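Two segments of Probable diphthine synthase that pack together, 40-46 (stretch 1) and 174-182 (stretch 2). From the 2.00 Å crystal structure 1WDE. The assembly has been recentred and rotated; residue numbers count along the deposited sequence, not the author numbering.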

# COMPACT_ATOMS: atom_id res chain seq x y z
N SER A 40 -11.68 5.69 -7.62
CA SER A 40 -10.99 6.35 -6.53
C SER A 40 -11.22 5.66 -5.20
O SER A 40 -11.10 6.28 -4.15
CB SER A 40 -11.45 7.81 -6.46
OG SER A 40 -12.78 7.92 -6.90
N TYR A 41 -11.56 4.38 -5.25
CA TYR A 41 -11.81 3.60 -4.04
C TYR A 41 -10.62 2.76 -3.56
O TYR A 41 -10.58 2.38 -2.38
CB TYR A 41 -13.03 2.70 -4.25
CG TYR A 41 -12.84 1.60 -5.27
CD1 TYR A 41 -12.16 0.43 -4.94
CD2 TYR A 41 -13.36 1.72 -6.56
CE1 TYR A 41 -12.01 -0.61 -5.87
CE2 TYR A 41 -13.21 0.69 -7.50
CZ TYR A 41 -12.54 -0.47 -7.15
OH TYR A 41 -12.41 -1.49 -8.06
N THR A 42 -9.67 2.47 -4.44
CA THR A 42 -8.50 1.67 -4.05
C THR A 42 -7.45 2.51 -3.34
O THR A 42 -6.46 1.98 -2.83
CB THR A 42 -7.80 1.00 -5.27
OG1 THR A 42 -7.46 1.99 -6.25
CG2 THR A 42 -8.70 -0.06 -5.91
N MSE A 43 -7.66 3.83 -3.31
CA MSE A 43 -6.71 4.74 -2.68
C MSE A 43 -7.41 5.84 -1.86
O MSE A 43 -8.29 6.55 -2.36
CB MSE A 43 -5.83 5.39 -3.78
CG MSE A 43 -4.33 4.99 -3.79
SE MSE A 43 -3.78 3.13 -4.16
CE MSE A 43 -2.57 2.88 -2.67
N PRO A 44 -7.03 6.00 -0.58
CA PRO A 44 -7.65 7.03 0.28
C PRO A 44 -7.22 8.45 -0.11
O PRO A 44 -6.14 8.65 -0.66
CB PRO A 44 -7.17 6.64 1.67
CG PRO A 44 -5.82 6.08 1.41
CD PRO A 44 -6.05 5.21 0.18
N GLY A 45 -8.08 9.43 0.18
CA GLY A 45 -7.77 10.81 -0.15
C GLY A 45 -7.66 11.06 -1.65
O GLY A 45 -6.95 11.98 -2.08
N SER A 46 -8.36 10.25 -2.44
CA SER A 46 -8.30 10.38 -3.89
C SER A 46 -9.43 11.21 -4.50
O SER A 46 -9.82 10.97 -5.64
CB SER A 46 -8.32 8.99 -4.53
OG SER A 46 -9.56 8.36 -4.27
N ASP A 174 -5.97 0.09 5.97
CA ASP A 174 -7.29 -0.09 5.36
C ASP A 174 -7.97 1.27 5.11
O ASP A 174 -7.55 2.32 5.63
CB ASP A 174 -8.12 -0.93 6.32
CG ASP A 174 -9.22 -1.71 5.64
OD1 ASP A 174 -9.93 -2.44 6.36
OD2 ASP A 174 -9.37 -1.60 4.40
N VAL A 175 -9.02 1.26 4.29
CA VAL A 175 -9.79 2.46 3.94
C VAL A 175 -11.26 2.06 3.97
O VAL A 175 -11.62 1.02 3.42
CB VAL A 175 -9.43 2.98 2.52
CG1 VAL A 175 -8.07 3.64 2.53
CG2 VAL A 175 -9.42 1.83 1.53
N ASP A 176 -12.12 2.84 4.61
CA ASP A 176 -13.53 2.46 4.68
C ASP A 176 -14.36 2.96 3.50
O ASP A 176 -13.81 3.42 2.50
CB ASP A 176 -14.17 2.93 5.99
CG ASP A 176 -14.24 4.45 6.11
OD1 ASP A 176 -14.29 5.13 5.06
OD2 ASP A 176 -14.25 4.94 7.26
N GLU A 177 -15.68 2.86 3.65
CA GLU A 177 -16.63 3.30 2.62
C GLU A 177 -16.35 4.72 2.14
O GLU A 177 -16.12 4.96 0.95
CB GLU A 177 -18.06 3.28 3.18
CG GLU A 177 -18.42 2.08 4.04
CD GLU A 177 -19.75 2.27 4.75
OE1 GLU A 177 -20.76 2.52 4.06
OE2 GLU A 177 -19.78 2.17 6.00
N ARG A 178 -16.40 5.65 3.09
CA ARG A 178 -16.20 7.08 2.85
C ARG A 178 -14.88 7.41 2.15
O ARG A 178 -14.70 8.53 1.68
CB ARG A 178 -16.25 7.81 4.19
CG ARG A 178 -17.07 9.09 4.19
CD ARG A 178 -17.03 9.81 5.55
NE ARG A 178 -17.47 8.98 6.67
CZ ARG A 178 -16.69 8.13 7.34
NH1 ARG A 178 -17.19 7.42 8.35
NH2 ARG A 178 -15.41 7.99 7.01
N GLY A 179 -13.98 6.45 2.09
CA GLY A 179 -12.69 6.70 1.48
C GLY A 179 -11.80 7.32 2.54
O GLY A 179 -10.88 8.09 2.25
N VAL A 180 -12.11 7.01 3.80
CA VAL A 180 -11.35 7.52 4.92
C VAL A 180 -10.35 6.46 5.39
O VAL A 180 -10.72 5.33 5.68
CB VAL A 180 -12.30 7.89 6.07
CG1 VAL A 180 -11.51 8.23 7.34
CG2 VAL A 180 -13.16 9.08 5.64
N GLN A 181 -9.08 6.83 5.47
CA GLN A 181 -8.08 5.85 5.89
C GLN A 181 -8.11 5.56 7.38
O GLN A 181 -8.35 6.44 8.21
CB GLN A 181 -6.68 6.29 5.50
CG GLN A 181 -5.62 5.20 5.75
CD GLN A 181 -4.24 5.61 5.27
OE1 GLN A 181 -3.66 4.98 4.38
NE2 GLN A 181 -3.72 6.67 5.87
N LEU A 182 -7.91 4.29 7.70
CA LEU A 182 -7.85 3.83 9.08
C LEU A 182 -6.68 4.60 9.70
O LEU A 182 -5.67 4.83 9.04
CB LEU A 182 -7.51 2.34 9.07
CG LEU A 182 -8.00 1.37 10.15
CD1 LEU A 182 -6.89 0.37 10.35
CD2 LEU A 182 -8.34 2.07 11.46

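This is a small, apolar contact between two loop segments, centred on Pro44 and Val175, with no hydrogen bond or salt bridge crossing from one stretch to the other. The two segments lie far apart in sequence, their touching residues being at least 131 positions from each other, and they bury 210 Å² between them, both sides summed. Pro44 contributes the largest share of that area and Val175 the next. The CA-to-CB bonds of both residues point toward the opposite stretch, and the side chains meet directly: Pro44 CB lies 3.2 Å from Val175 CG1, a tight approach for two carbons. Val175 has chi1 in the m rotamer, at -73°. Its other methyl also reaches stretch 1, where Val175 CG2 sits 4.1 Å from Tyr41 O, so the valine touches both a side chain and a backbone carbonyl. Tyr41 takes part through this carbonyl; its CA-to-CB bond points sideways and its side chain comes no closer than 6.5 Å to stretch 2.

Pro44 also meets two further residues of stretch 2. Its ring, puckered C-gamma endo, packs near the side-chain amide of Gln181. On the backbone side, Pro44 CA lies 3.9 Å from Gly179 O, and the CA atoms of Pro44 and Gly179, 5.2 Å apart, mark the register of the two stretches. The same carbonyl, Gly179 O, is 3.7 Å from Gly45 N, a polar approach that does not amount to a hydrogen bond. Thr42 and Met43, the latter a selenomethionine, direct their CA-to-CB bonds away from stretch 2 and add little to the contact.

The surface offered by stretch 2 is held in shape by its own hydrogen bonds. A type I beta turn runs from Asp176 to Gly179, closed by Gly179 N to Asp176 O at 3.1 Å. Next to it, Asp176 N donates to Val180 O at 3.1 Å, and further along Leu182 N donates to Asp174 O at 2.9 Å; together these draw the two arms of the loop side by side, with Val175 on one arm and Gln181 on the other, whose CA-to-CB bonds both point toward stretch 1. The Asp176 carboxylate reinforces the turn: Asp176 OD1 accepts a hydrogen bond from Val180 N at 3.1 Å and a weak one from Gly179 N at 3.3 Å. Gly179 has a positive phi of 84°, and at its backbone angles a CB would be jammed against the carbonyl O of Arg178, which by itself calls for glycine. Gly45, with phi 64°, likewise adopts a conformation that favours glycine, and an ideal CB there would find nothing of stretch 2 within 5.5 Å. Both glycines thus suit their local backbone angles, while the packing itself rests chiefly on the proline and the valine.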